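Local coordinates for protein dihydrodipicolinate synthase (Bacteroides thetaiotaomicron, PDB 4XKY) that probably catalyses a Schiff-base aldol reaction of pyruvate, as in DapA-family dihydrodipicolinate synthases and N-acetylneuraminate lyases, and assembles as a tetramer, at residues A[3-8]-A[39-44]; A[133-138]-A[158-163]; A[150-155]-A[178-183]; A[186-191]-A[203-208]; A[199-204]-A[224-229]. One frame throughout, in Å; residues are numbered along the deposited sequence.

Interaction 1: A[3-8]-A[39-44]; sequences IPLSGI and VHALFV
Strands 7-8 and 42-44 are the first two strands of the (beta/alpha)8 barrel, and here the chain entering the first meets the turn that leads into the second. One backbone hydrogen bond joins them: His40 N gives its proton to Ile8 O at 2.9 Å, almost straight at 171° and running nearly along the C=O axis. The His40 side chain, with CG anti to the carbonyl carbon (chi1 -51°), lies against the backbone of 6-8. Gly7 CA sits over one face of the imidazole as a CH-pi contact, 4.1 Å from CA to the ring centroid of His40. Gly7, at phi 93°, brings its CA within 3.7 Å of His40 CD2. Farther along, Ile8 CG2 meets Val39 CG1 at 4.1 Å, the two branched side chains crossing at about a right angle. Leu5 has CG anti to its backbone N, and Leu5 CD1 reaches Ala41 CB at 4.1 Å; Leu77 of the third strand also packs on Leu5. Gly7 is bonded in turn to the backbone of His205 and Gly207, so strand 7-8 lies between the last strand and the second, the closure typical of a TIM barrel.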
# COMPACT_ATOMS: atom_id res chain seq x y z
N ILE A 3 14.18 32.46 14.99
CA ILE A 3 13.56 31.35 15.68
C ILE A 3 12.22 31.85 16.20
O ILE A 3 12.18 32.79 16.97
CB ILE A 3 14.44 30.89 16.86
CG1 ILE A 3 15.88 30.56 16.40
CG2 ILE A 3 13.79 29.72 17.59
CD1 ILE A 3 16.09 29.19 15.77
N PRO A 4 11.10 31.25 15.76
CA PRO A 4 10.93 30.17 14.78
C PRO A 4 11.03 30.69 13.36
O PRO A 4 10.61 31.81 13.09
CB PRO A 4 9.50 29.67 15.05
CG PRO A 4 8.80 30.88 15.59
CD PRO A 4 9.82 31.63 16.38
N LEU A 5 11.58 29.88 12.45
CA LEU A 5 11.59 30.22 11.04
C LEU A 5 10.15 30.23 10.54
O LEU A 5 9.38 29.27 10.75
CB LEU A 5 12.45 29.24 10.23
CG LEU A 5 12.47 29.44 8.71
CD1 LEU A 5 13.05 30.79 8.33
CD2 LEU A 5 13.26 28.31 8.06
N SER A 6 9.79 31.34 9.91
CA SER A 6 8.41 31.59 9.45
C SER A 6 8.33 32.12 8.03
O SER A 6 9.32 32.54 7.45
CB SER A 6 7.74 32.58 10.39
OG SER A 6 7.81 32.09 11.71
N GLY A 7 7.12 32.11 7.49
CA GLY A 7 6.88 32.64 6.15
C GLY A 7 6.96 31.65 5.01
O GLY A 7 6.56 30.49 5.12
N ILE A 8 7.40 32.15 3.87
CA ILE A 8 7.46 31.38 2.66
C ILE A 8 8.92 30.97 2.47
O ILE A 8 9.80 31.82 2.43
CB ILE A 8 6.96 32.19 1.45
CG1 ILE A 8 5.49 32.59 1.60
CG2 ILE A 8 7.14 31.38 0.17
CD1 ILE A 8 4.54 31.42 1.79
N VAL A 39 10.62 36.32 -0.03
CA VAL A 39 10.61 35.04 0.69
C VAL A 39 11.56 35.13 1.91
O VAL A 39 12.42 36.01 1.99
CB VAL A 39 10.94 33.81 -0.19
CG1 VAL A 39 10.05 33.75 -1.44
CG2 VAL A 39 12.41 33.76 -0.57
N HIS A 40 11.42 34.21 2.84
CA HIS A 40 12.19 34.28 4.10
C HIS A 40 13.34 33.31 4.20
O HIS A 40 14.15 33.45 5.07
CB HIS A 40 11.26 34.13 5.31
CG HIS A 40 10.09 35.05 5.25
ND1 HIS A 40 9.94 36.13 6.10
CD2 HIS A 40 9.04 35.11 4.39
CE1 HIS A 40 8.84 36.79 5.78
NE2 HIS A 40 8.28 36.19 4.75
N ALA A 41 13.42 32.34 3.31
CA ALA A 41 14.55 31.43 3.30
C ALA A 41 14.55 30.69 1.99
O ALA A 41 13.59 30.77 1.24
CB ALA A 41 14.47 30.46 4.46
N LEU A 42 15.65 30.00 1.73
CA LEU A 42 15.81 29.14 0.57
C LEU A 42 16.06 27.72 1.03
O LEU A 42 16.94 27.48 1.88
CB LEU A 42 17.02 29.58 -0.24
CG LEU A 42 17.09 31.07 -0.57
CD1 LEU A 42 18.38 31.36 -1.32
CD2 LEU A 42 15.91 31.52 -1.40
N PHE A 43 15.32 26.78 0.46
CA PHE A 43 15.43 25.39 0.79
C PHE A 43 15.93 24.65 -0.43
O PHE A 43 15.26 24.63 -1.47
CB PHE A 43 14.07 24.87 1.27
CG PHE A 43 14.04 23.39 1.51
CD1 PHE A 43 15.10 22.74 2.13
CD2 PHE A 43 12.96 22.64 1.09
CE1 PHE A 43 15.07 21.37 2.32
CE2 PHE A 43 12.92 21.26 1.29
CZ PHE A 43 13.98 20.63 1.91
N VAL A 44 17.14 24.10 -0.34
CA VAL A 44 17.69 23.39 -1.49
C VAL A 44 17.72 21.89 -1.30
O VAL A 44 17.83 21.39 -0.18
CB VAL A 44 19.07 23.90 -1.92
CG1 VAL A 44 19.02 25.41 -2.17
CG2 VAL A 44 20.15 23.56 -0.91

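Interaction 2: A[133-138]-A[158-163]; sequences LFLYNM and PGVIGF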
# COMPACT_ATOMS: atom_id res chain seq x y z
N LEU A 133 18.83 21.26 12.87
CA LEU A 133 18.15 20.31 12.03
C LEU A 133 16.66 20.54 11.98
O LEU A 133 16.07 20.81 13.01
CB LEU A 133 18.40 18.91 12.57
CG LEU A 133 17.64 17.77 11.88
CD1 LEU A 133 18.19 17.60 10.49
CD2 LEU A 133 17.78 16.45 12.60
N PHE A 134 16.07 20.41 10.80
CA PHE A 134 14.61 20.27 10.63
C PHE A 134 14.34 18.81 10.30
O PHE A 134 15.01 18.21 9.45
CB PHE A 134 14.07 21.14 9.48
CG PHE A 134 14.05 22.62 9.78
CD1 PHE A 134 12.88 23.25 10.19
CD2 PHE A 134 15.21 23.37 9.68
CE1 PHE A 134 12.87 24.61 10.47
CE2 PHE A 134 15.22 24.71 9.98
CZ PHE A 134 14.05 25.33 10.38
N LEU A 135 13.37 18.23 11.00
CA LEU A 135 12.88 16.89 10.72
C LEU A 135 11.89 16.97 9.59
O LEU A 135 11.11 17.93 9.50
CB LEU A 135 12.16 16.33 11.93
CG LEU A 135 12.98 16.23 13.19
CD1 LEU A 135 12.04 15.90 14.33
CD2 LEU A 135 14.05 15.16 13.02
N TYR A 136 11.88 15.97 8.72
CA TYR A 136 10.78 15.94 7.78
C TYR A 136 10.21 14.58 7.45
O TYR A 136 10.89 13.57 7.32
CB TYR A 136 11.02 16.80 6.54
CG TYR A 136 11.81 16.19 5.43
CD1 TYR A 136 11.17 15.65 4.32
CD2 TYR A 136 13.19 16.21 5.46
CE1 TYR A 136 11.91 15.11 3.28
CE2 TYR A 136 13.94 15.69 4.42
CZ TYR A 136 13.30 15.14 3.34
OH TYR A 136 14.06 14.61 2.32
N ASN A 137 8.89 14.62 7.34
CA ASN A 137 8.08 13.46 7.17
C ASN A 137 8.02 13.15 5.67
O ASN A 137 7.38 13.88 4.91
CB ASN A 137 6.71 13.81 7.73
CG ASN A 137 6.00 12.62 8.34
OD1 ASN A 137 6.60 11.71 8.92
ND2 ASN A 137 4.68 12.65 8.22
N MET A 138 8.71 12.08 5.26
CA MET A 138 8.85 11.74 3.83
C MET A 138 7.48 11.43 3.25
O MET A 138 6.74 10.63 3.82
CB MET A 138 9.78 10.53 3.65
CG MET A 138 10.63 10.55 2.38
SD MET A 138 12.06 9.45 2.49
CE MET A 138 12.16 8.86 0.81
N PRO A 158 18.44 20.41 21.62
CA PRO A 158 18.56 21.78 21.11
C PRO A 158 19.02 21.84 19.66
O PRO A 158 18.83 22.86 19.01
CB PRO A 158 19.60 22.42 22.04
CG PRO A 158 20.28 21.32 22.76
CD PRO A 158 19.40 20.10 22.70
N GLY A 159 19.62 20.77 19.15
CA GLY A 159 20.04 20.71 17.76
C GLY A 159 18.93 20.50 16.72
O GLY A 159 19.21 20.49 15.51
N VAL A 160 17.69 20.33 17.20
CA VAL A 160 16.52 20.07 16.36
C VAL A 160 15.57 21.27 16.49
O VAL A 160 15.09 21.55 17.58
CB VAL A 160 15.82 18.76 16.79
CG1 VAL A 160 14.64 18.43 15.90
CG2 VAL A 160 16.79 17.59 16.74
N ILE A 161 15.32 22.01 15.41
CA ILE A 161 14.60 23.29 15.55
C ILE A 161 13.28 23.35 14.80
O ILE A 161 12.57 24.34 14.87
CB ILE A 161 15.47 24.51 15.16
CG1 ILE A 161 15.97 24.41 13.72
CG2 ILE A 161 16.63 24.66 16.12
CD1 ILE A 161 16.75 25.62 13.20
N GLY A 162 12.93 22.31 14.07
CA GLY A 162 11.69 22.38 13.34
C GLY A 162 11.27 21.09 12.69
O GLY A 162 11.94 20.07 12.81
N PHE A 163 10.14 21.19 12.00
CA PHE A 163 9.49 20.07 11.38
C PHE A 163 8.78 20.57 10.12
O PHE A 163 8.13 21.63 10.14
CB PHE A 163 8.49 19.49 12.38
CG PHE A 163 7.59 18.42 11.82
CD1 PHE A 163 8.05 17.12 11.68
CD2 PHE A 163 6.28 18.70 11.47
CE1 PHE A 163 7.23 16.12 11.16
CE2 PHE A 163 5.45 17.70 10.97
CZ PHE A 163 5.93 16.41 10.81
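Strands 133-137 and 160-165 are neighbouring parallel strands of the TIM barrel, joined through helix 148-154 in a right-handed beta-alpha-beta unit. Their pairing is irregular: Leu133 matches Val160, but Phe134 matches Gly162, a beta bulge that takes up the extra residue Ile161. Around it the backbone is tightly held. Leu133 N donates to Gly159 O at 2.8 Å with a bent angle of 134°, whereas Ile161 N reaches Leu133 O nearly along the C=O axis. Leu135 N approaches Gly162 O from above the carbonyl plane.

The densest side-chain packing is over Phe134, whose ring, with CG anti to the carbonyl carbon (chi1 -72°), leans across Gly162; Phe134 CD1 lies 3.5 Å from Gly162 CA. Ile161 holds its CG1 in the crowded position between N and carbonyl carbon (chi1 58°), which brings Ile161 CG1 over one face of the Phe134 ring, 4.1 Å from the ring centroid. On the other face of the sheet, Leu135 CG meets Val160 CG1 at 3.9 Å, and Ile154 of helix 148-154 covers both residues.

Pro158, which is exposed, and the poorly ordered Met138 take no part. Tyr136, the predicted proton donor/acceptor, has little share in the pairing; its OH is hydrogen-bonded to Ser81 OG. The strands stay paired past Phe163, where Leu135 and Asn137 bond to the backbone of Lys164, but between the side chains of the two segments the packing is looser here: Asn137 CB lies 4.1 Å from Phe163 CZ.

Interaction 3: A[150-155]-A[178-183]; sequences TIQRIA and YAMKDN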
# COMPACT_ATOMS: atom_id res chain seq x y z
N THR A 150 6.80 11.24 19.32
CA THR A 150 8.16 11.08 18.79
C THR A 150 8.76 12.45 18.44
O THR A 150 9.91 12.72 18.75
CB THR A 150 8.20 10.18 17.53
OG1 THR A 150 7.77 8.86 17.86
CG2 THR A 150 9.60 10.08 16.97
N ILE A 151 7.97 13.30 17.80
CA ILE A 151 8.42 14.64 17.46
C ILE A 151 8.68 15.46 18.72
O ILE A 151 9.68 16.15 18.79
CB ILE A 151 7.44 15.36 16.52
CG1 ILE A 151 7.63 14.82 15.10
CG2 ILE A 151 7.69 16.85 16.47
CD1 ILE A 151 6.48 15.11 14.18
N GLN A 152 7.78 15.38 19.70
CA GLN A 152 8.00 16.02 21.01
C GLN A 152 9.35 15.63 21.55
O GLN A 152 10.13 16.48 21.98
CB GLN A 152 6.98 15.57 22.05
CG GLN A 152 5.92 16.57 22.44
CD GLN A 152 4.93 15.96 23.42
OE1 GLN A 152 3.72 16.02 23.22
NE2 GLN A 152 5.46 15.35 24.48
N ARG A 153 9.58 14.33 21.55
CA ARG A 153 10.77 13.74 22.14
C ARG A 153 12.08 14.16 21.43
O ARG A 153 13.07 14.45 22.11
CB ARG A 153 10.64 12.22 22.15
CG ARG A 153 11.90 11.46 22.49
CD ARG A 153 12.29 11.56 23.96
NE ARG A 153 13.55 10.87 24.18
CZ ARG A 153 13.70 9.54 24.18
NH1 ARG A 153 12.65 8.73 23.99
NH2 ARG A 153 14.90 9.00 24.38
N ILE A 154 12.09 14.18 20.10
CA ILE A 154 13.31 14.50 19.36
C ILE A 154 13.57 16.00 19.46
O ILE A 154 14.71 16.44 19.53
CB ILE A 154 13.22 14.07 17.88
CG1 ILE A 154 13.11 12.56 17.79
CG2 ILE A 154 14.47 14.52 17.10
CD1 ILE A 154 12.67 12.04 16.44
N ALA A 155 12.49 16.77 19.52
CA ALA A 155 12.59 18.21 19.62
C ALA A 155 13.15 18.75 20.94
O ALA A 155 13.43 19.95 21.02
CB ALA A 155 11.23 18.82 19.37
N TYR A 178 -0.70 20.13 18.01
CA TYR A 178 -1.20 20.02 19.37
C TYR A 178 -0.11 19.50 20.30
O TYR A 178 0.06 20.04 21.37
CB TYR A 178 -2.44 19.14 19.44
CG TYR A 178 -2.94 18.90 20.85
CD1 TYR A 178 -3.88 19.75 21.41
CD2 TYR A 178 -2.48 17.83 21.61
CE1 TYR A 178 -4.35 19.55 22.70
CE2 TYR A 178 -2.95 17.63 22.90
CZ TYR A 178 -3.88 18.49 23.43
OH TYR A 178 -4.39 18.34 24.69
N ALA A 179 0.61 18.46 19.87
CA ALA A 179 1.74 17.92 20.63
C ALA A 179 2.87 18.95 20.85
O ALA A 179 3.60 18.85 21.84
CB ALA A 179 2.29 16.67 19.95
N MET A 180 3.02 19.91 19.94
CA MET A 180 4.11 20.90 20.04
C MET A 180 3.66 22.28 20.54
O MET A 180 4.44 23.23 20.51
CB MET A 180 4.80 21.06 18.67
CG MET A 180 5.41 19.77 18.14
SD MET A 180 6.56 19.05 19.32
CE MET A 180 7.87 20.27 19.41
N LYS A 181 2.43 22.37 21.02
CA LYS A 181 1.82 23.67 21.34
C LYS A 181 2.52 24.43 22.48
O LYS A 181 2.38 25.63 22.57
CB LYS A 181 0.36 23.49 21.72
CG LYS A 181 0.17 22.76 23.05
CD LYS A 181 -1.30 22.58 23.31
CE LYS A 181 -1.53 21.44 24.28
NZ LYS A 181 -1.37 21.96 25.65
N ASP A 182 3.23 23.72 23.35
CA ASP A 182 3.99 24.37 24.43
C ASP A 182 5.45 24.65 24.09
O ASP A 182 6.23 25.00 24.97
CB ASP A 182 3.88 23.54 25.70
CG ASP A 182 2.48 23.54 26.27
OD1 ASP A 182 1.77 24.56 26.14
OD2 ASP A 182 2.08 22.51 26.85
N ASN A 183 5.81 24.53 22.82
CA ASN A 183 7.14 24.88 22.36
C ASN A 183 7.02 25.79 21.15
O ASN A 183 7.33 25.38 20.02
CB ASN A 183 7.94 23.62 22.03
CG ASN A 183 9.43 23.89 21.89
OD1 ASN A 183 9.89 25.04 22.00
ND2 ASN A 183 10.19 22.84 21.66
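Met180 is the residue through which the last turn of helix 170-180 meets helix 148-154. Its side chain, bent at both chi2 and chi3 (-55° and -65°), folds its thioether against the neighbouring helix. Met180 SD lies 3.8 Å from Ile151 CG2, the two side chains crossing at about a right angle, and it is equally near the backbone of the next residue, with Gln152 CA at 3.8 Å. The terminal methyl, Met180 CE, carries on to Ala155 CB, 3.7 Å away. Gln152, extended beyond CG, slides past Met180 in the opposite direction, and Gln152 CG comes within 3.3 Å of Ala179 O.

Behind this first shell, Phe186 of the loop before strand 187-190 packs on both Ala155 and Met180, and Phe163 of strand 160-165 backs Ile151. A type I beta turn runs from Met180 to Asn183, with Asn183 N bonded to Met180 O at 3.0 Å, and leads the chain back toward that next strand. Two successive outer helices of the TIM barrel thus meet mainly through methyl, methylene and thioether groups, so their cohesion probably rests mainly on dispersion and burial of apolar surface.

Interaction 4: A[186-191]-A[203-208]; sequences FSMLVG and GAHGGV
His205 lies beside the start of strand 187-190 with CG anti to its carbonyl carbon (chi1 -65°), which sets the imidazole against Phe186 to Met188. His205 ND1 accepts from Met188 N at 3.1 Å, with Met188 N lying 34° out of the ring plane and an angle at the proton of 161°. Because ND1 accepts here, the proton of a neutral ring would sit on NE2, consistent with the weak hydrogen bond from NE2 to Pro184 O. The same residue grips Met188 a second time, His205 N donating to Met188 O at 2.8 Å within the carbonyl plane. Met188 is therefore bonded through both its N and its O to one histidine.

On the face carrying Leu189, Leu189 CD2 rests directly on the backbone of Gly206, which has no side chain, 3.5 Å from Gly206 N. Val208 packs on the same leucine; the two side chains cross obliquely, with Leu189 CB 4.1 Å from Val208 CG2. Val190 turns to the other face, toward Ser199 of helix 196-201.

Parallel strand bonds continue the pairing: Val190 N to Gly206 O at 3.1 Å, then Val208 N to Val190 O at 2.9 Å, both approaching from above the carbonyl plane. They bring Val208, a predicted pyruvate-binding residue, beside Lys164, the predicted Schiff-base lysine. This is the seventh and eighth strand pair of a TIM barrel, linked by a beta-alpha-beta crossover and ending at the probable active site.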
# COMPACT_ATOMS: atom_id res chain seq x y z
N PHE A 186 9.62 26.19 18.07
CA PHE A 186 9.88 25.06 17.18
C PHE A 186 9.09 25.26 15.92
O PHE A 186 7.88 25.40 15.98
CB PHE A 186 9.42 23.76 17.85
CG PHE A 186 9.70 22.50 17.07
CD1 PHE A 186 10.94 21.86 17.14
CD2 PHE A 186 8.70 21.91 16.31
CE1 PHE A 186 11.17 20.69 16.45
CE2 PHE A 186 8.93 20.72 15.62
CZ PHE A 186 10.17 20.11 15.70
N SER A 187 9.78 25.29 14.79
CA SER A 187 9.18 25.80 13.57
C SER A 187 8.38 24.66 12.94
O SER A 187 8.88 23.55 12.76
CB SER A 187 10.26 26.37 12.65
OG SER A 187 9.72 26.75 11.41
N MET A 188 7.10 24.92 12.67
CA MET A 188 6.17 23.95 12.08
C MET A 188 5.77 24.43 10.68
O MET A 188 5.04 25.42 10.53
CB MET A 188 4.91 23.78 12.94
CG MET A 188 5.12 23.15 14.32
SD MET A 188 5.45 21.39 14.19
CE MET A 188 3.81 20.83 13.71
N LEU A 189 6.24 23.69 9.67
CA LEU A 189 6.08 24.06 8.26
C LEU A 189 5.30 23.03 7.44
O LEU A 189 5.39 21.82 7.67
CB LEU A 189 7.46 24.27 7.64
CG LEU A 189 8.41 25.20 8.40
CD1 LEU A 189 9.82 25.08 7.83
CD2 LEU A 189 7.92 26.64 8.37
N VAL A 190 4.50 23.52 6.48
CA VAL A 190 3.74 22.64 5.58
C VAL A 190 4.23 22.81 4.15
O VAL A 190 4.39 23.93 3.66
CB VAL A 190 2.23 22.93 5.62
CG1 VAL A 190 1.59 22.29 6.84
CG2 VAL A 190 1.98 24.43 5.59
N GLY A 191 4.47 21.69 3.48
CA GLY A 191 5.02 21.68 2.13
C GLY A 191 3.99 22.05 1.09
O GLY A 191 4.18 23.02 0.35
N GLY A 203 -2.17 28.66 12.81
CA GLY A 203 -0.91 28.80 13.54
C GLY A 203 0.34 28.11 12.99
O GLY A 203 1.38 28.18 13.63
N ALA A 204 0.27 27.45 11.83
CA ALA A 204 1.50 26.90 11.27
C ALA A 204 2.45 28.07 11.04
O ALA A 204 1.99 29.18 10.79
CB ALA A 204 1.23 26.18 9.96
N HIS A 205 3.77 27.85 11.11
CA HIS A 205 4.73 28.97 10.93
C HIS A 205 5.04 29.38 9.50
O HIS A 205 5.40 30.54 9.26
CB HIS A 205 6.04 28.65 11.63
CG HIS A 205 5.90 28.56 13.11
ND1 HIS A 205 5.64 27.37 13.76
CD2 HIS A 205 5.93 29.51 14.07
CE1 HIS A 205 5.55 27.59 15.05
NE2 HIS A 205 5.73 28.88 15.27
N GLY A 206 4.96 28.43 8.57
CA GLY A 206 5.30 28.69 7.19
C GLY A 206 4.95 27.61 6.19
O GLY A 206 4.39 26.57 6.53
N GLY A 207 5.31 27.89 4.94
CA GLY A 207 4.95 27.05 3.79
C GLY A 207 6.20 26.86 2.97
O GLY A 207 6.83 27.82 2.59
N VAL A 208 6.57 25.62 2.71
CA VAL A 208 7.71 25.33 1.86
C VAL A 208 7.09 25.05 0.50
O VAL A 208 6.92 23.91 0.09
CB VAL A 208 8.53 24.14 2.39
CG1 VAL A 208 9.73 23.85 1.49
CG2 VAL A 208 9.00 24.41 3.81

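Interaction 5: A[199-204]-A[224-229]; sequences SVLLGA and NAAKNA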
# COMPACT_ATOMS: atom_id res chain seq x y z
N SER A 199 -3.47 26.01 6.98
CA SER A 199 -2.57 25.61 8.06
C SER A 199 -2.06 26.85 8.78
O SER A 199 -1.99 26.87 10.00
CB SER A 199 -1.41 24.79 7.53
OG SER A 199 -1.86 23.72 6.72
N VAL A 200 -1.72 27.91 8.04
CA VAL A 200 -1.22 29.13 8.68
C VAL A 200 -2.32 29.79 9.52
O VAL A 200 -2.07 30.24 10.63
CB VAL A 200 -0.61 30.13 7.68
CG1 VAL A 200 -0.28 31.46 8.34
CG2 VAL A 200 0.67 29.56 7.10
N LEU A 201 -3.54 29.80 9.01
CA LEU A 201 -4.67 30.38 9.75
C LEU A 201 -4.76 29.82 11.15
O LEU A 201 -5.13 30.54 12.09
CB LEU A 201 -5.99 30.11 9.04
CG LEU A 201 -6.35 31.17 8.00
CD1 LEU A 201 -7.45 30.65 7.10
CD2 LEU A 201 -6.78 32.46 8.68
N LEU A 202 -4.45 28.54 11.27
CA LEU A 202 -4.45 27.83 12.54
C LEU A 202 -3.05 27.72 13.14
O LEU A 202 -2.78 26.80 13.89
CB LEU A 202 -5.00 26.42 12.33
CG LEU A 202 -6.49 26.28 12.55
CD1 LEU A 202 -7.29 27.08 11.54
CD2 LEU A 202 -6.84 24.80 12.44
N GLY A 203 -2.17 28.66 12.81
CA GLY A 203 -0.91 28.80 13.54
C GLY A 203 0.34 28.11 12.99
O GLY A 203 1.38 28.18 13.63
N ALA A 204 0.27 27.45 11.83
CA ALA A 204 1.50 26.90 11.27
C ALA A 204 2.45 28.07 11.04
O ALA A 204 1.99 29.18 10.79
CB ALA A 204 1.23 26.18 9.96
N ASN A 224 0.73 36.16 4.56
CA ASN A 224 0.43 37.33 5.40
C ASN A 224 -1.07 37.54 5.67
O ASN A 224 -1.46 37.88 6.80
CB ASN A 224 1.05 38.60 4.76
CG ASN A 224 2.56 38.66 4.95
OD1 ASN A 224 3.06 38.40 6.02
ND2 ASN A 224 3.28 39.02 3.91
N ALA A 225 -1.88 37.33 4.64
CA ALA A 225 -3.33 37.33 4.76
C ALA A 225 -3.81 36.20 5.68
O ALA A 225 -4.77 36.39 6.42
CB ALA A 225 -3.98 37.20 3.40
N ALA A 226 -3.17 35.02 5.62
CA ALA A 226 -3.59 33.90 6.52
C ALA A 226 -3.16 34.20 7.95
O ALA A 226 -3.91 33.96 8.91
CB ALA A 226 -3.01 32.56 6.07
N LYS A 227 -1.97 34.79 8.07
CA LYS A 227 -1.38 35.15 9.35
C LYS A 227 -2.23 36.10 10.12
O LYS A 227 -2.40 35.96 11.33
CB LYS A 227 -0.03 35.83 9.15
CG LYS A 227 0.76 35.87 10.43
CD LYS A 227 2.07 36.60 10.26
CE LYS A 227 2.76 36.70 11.61
NZ LYS A 227 3.83 37.74 11.59
N ASN A 228 -2.73 37.10 9.41
CA ASN A 228 -3.53 38.15 10.00
C ASN A 228 -5.02 37.88 9.88
O ASN A 228 -5.82 38.72 10.24
CB ASN A 228 -3.18 39.46 9.31
CG ASN A 228 -1.72 39.80 9.44
OD1 ASN A 228 -1.17 39.78 10.55
ND2 ASN A 228 -1.06 40.09 8.33
N ALA A 229 -5.39 36.72 9.36
CA ALA A 229 -6.80 36.37 9.21
C ALA A 229 -7.56 37.44 8.41
O ALA A 229 -8.71 37.75 8.71
CB ALA A 229 -7.43 36.15 10.58
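Ala226, Leu201 and Val200 carry most of this contact between the ends of helices 196-201 and 216-227. Ala226 points toward helix 196-201, and its small size lets the backbones come close, 4.9 Å from Ala226 CA to Leu201 CA. Val200 also points across. With CG1 anti to the backbone N (chi1 172°), Val200 CG1 touches Ala226 CB at 3.7 Å and comes equally near Lys227 N, so it rests on the last helical turn at the step between the two residues.

Leu201 reaches over from the flank. Its CD1 is roughly anti to CA, and the other branch, Leu201 CD2, extends over the end of helix 216-227, where it lies 3.2 Å from Ala226 O and 4.2 Å from Ala229 CB. Leu201 CG meanwhile sits 4.1 Å from Ala226 CB, so the leucine straddles Ala226 and Ala229, the first residue to leave helical geometry.

Both helices stop here in Schellman motifs. Gly203, at phi 95°, is the C-prime residue of the first, with Ala204 N bonded to Ser199 O and Gly203 N to Val200 O. Ala229 takes positive phi (55°) in the second, Ala229 N being bonded to Ala226 O at 3.2 Å. The carbonyl that Leu201 covers therefore already has a backbone partner.

Met231 of helix 231-247 also packs on Leu201, and apolar side chains of a neighbouring subunit touch Leu201, Leu202 and Ala229. Inward, the chain beyond Gly203 runs into strand 206-207, while Phe173 of helix 170-180 lies against Ala204.

In the fold
All five contacts belong to one TIM barrel: interactions 2 and 4 pair its strands, interaction 1 joins the first strand to the turn before the second, and interactions 3 and 5 pack outer helices. Interactions 1 and 4, with centres about 9 Å apart, share neighbouring strands through Gly7 O and Gly207 N at 2.9 Å, and Leu5 O lies 2.6 Å from Ser187 OG. Interaction 2 continues that sheet, Phe163 N reaching Ser187 O at 2.8 Å, and touches interaction 1 where Leu5 CD2 lies 3.9 Å from Phe134 CZ. Interaction 5 shares Gly203 and Ala204 with interaction 4. The side chain of Val208 is about 4 Å from that of Lys164, the predicted Schiff-base lysine.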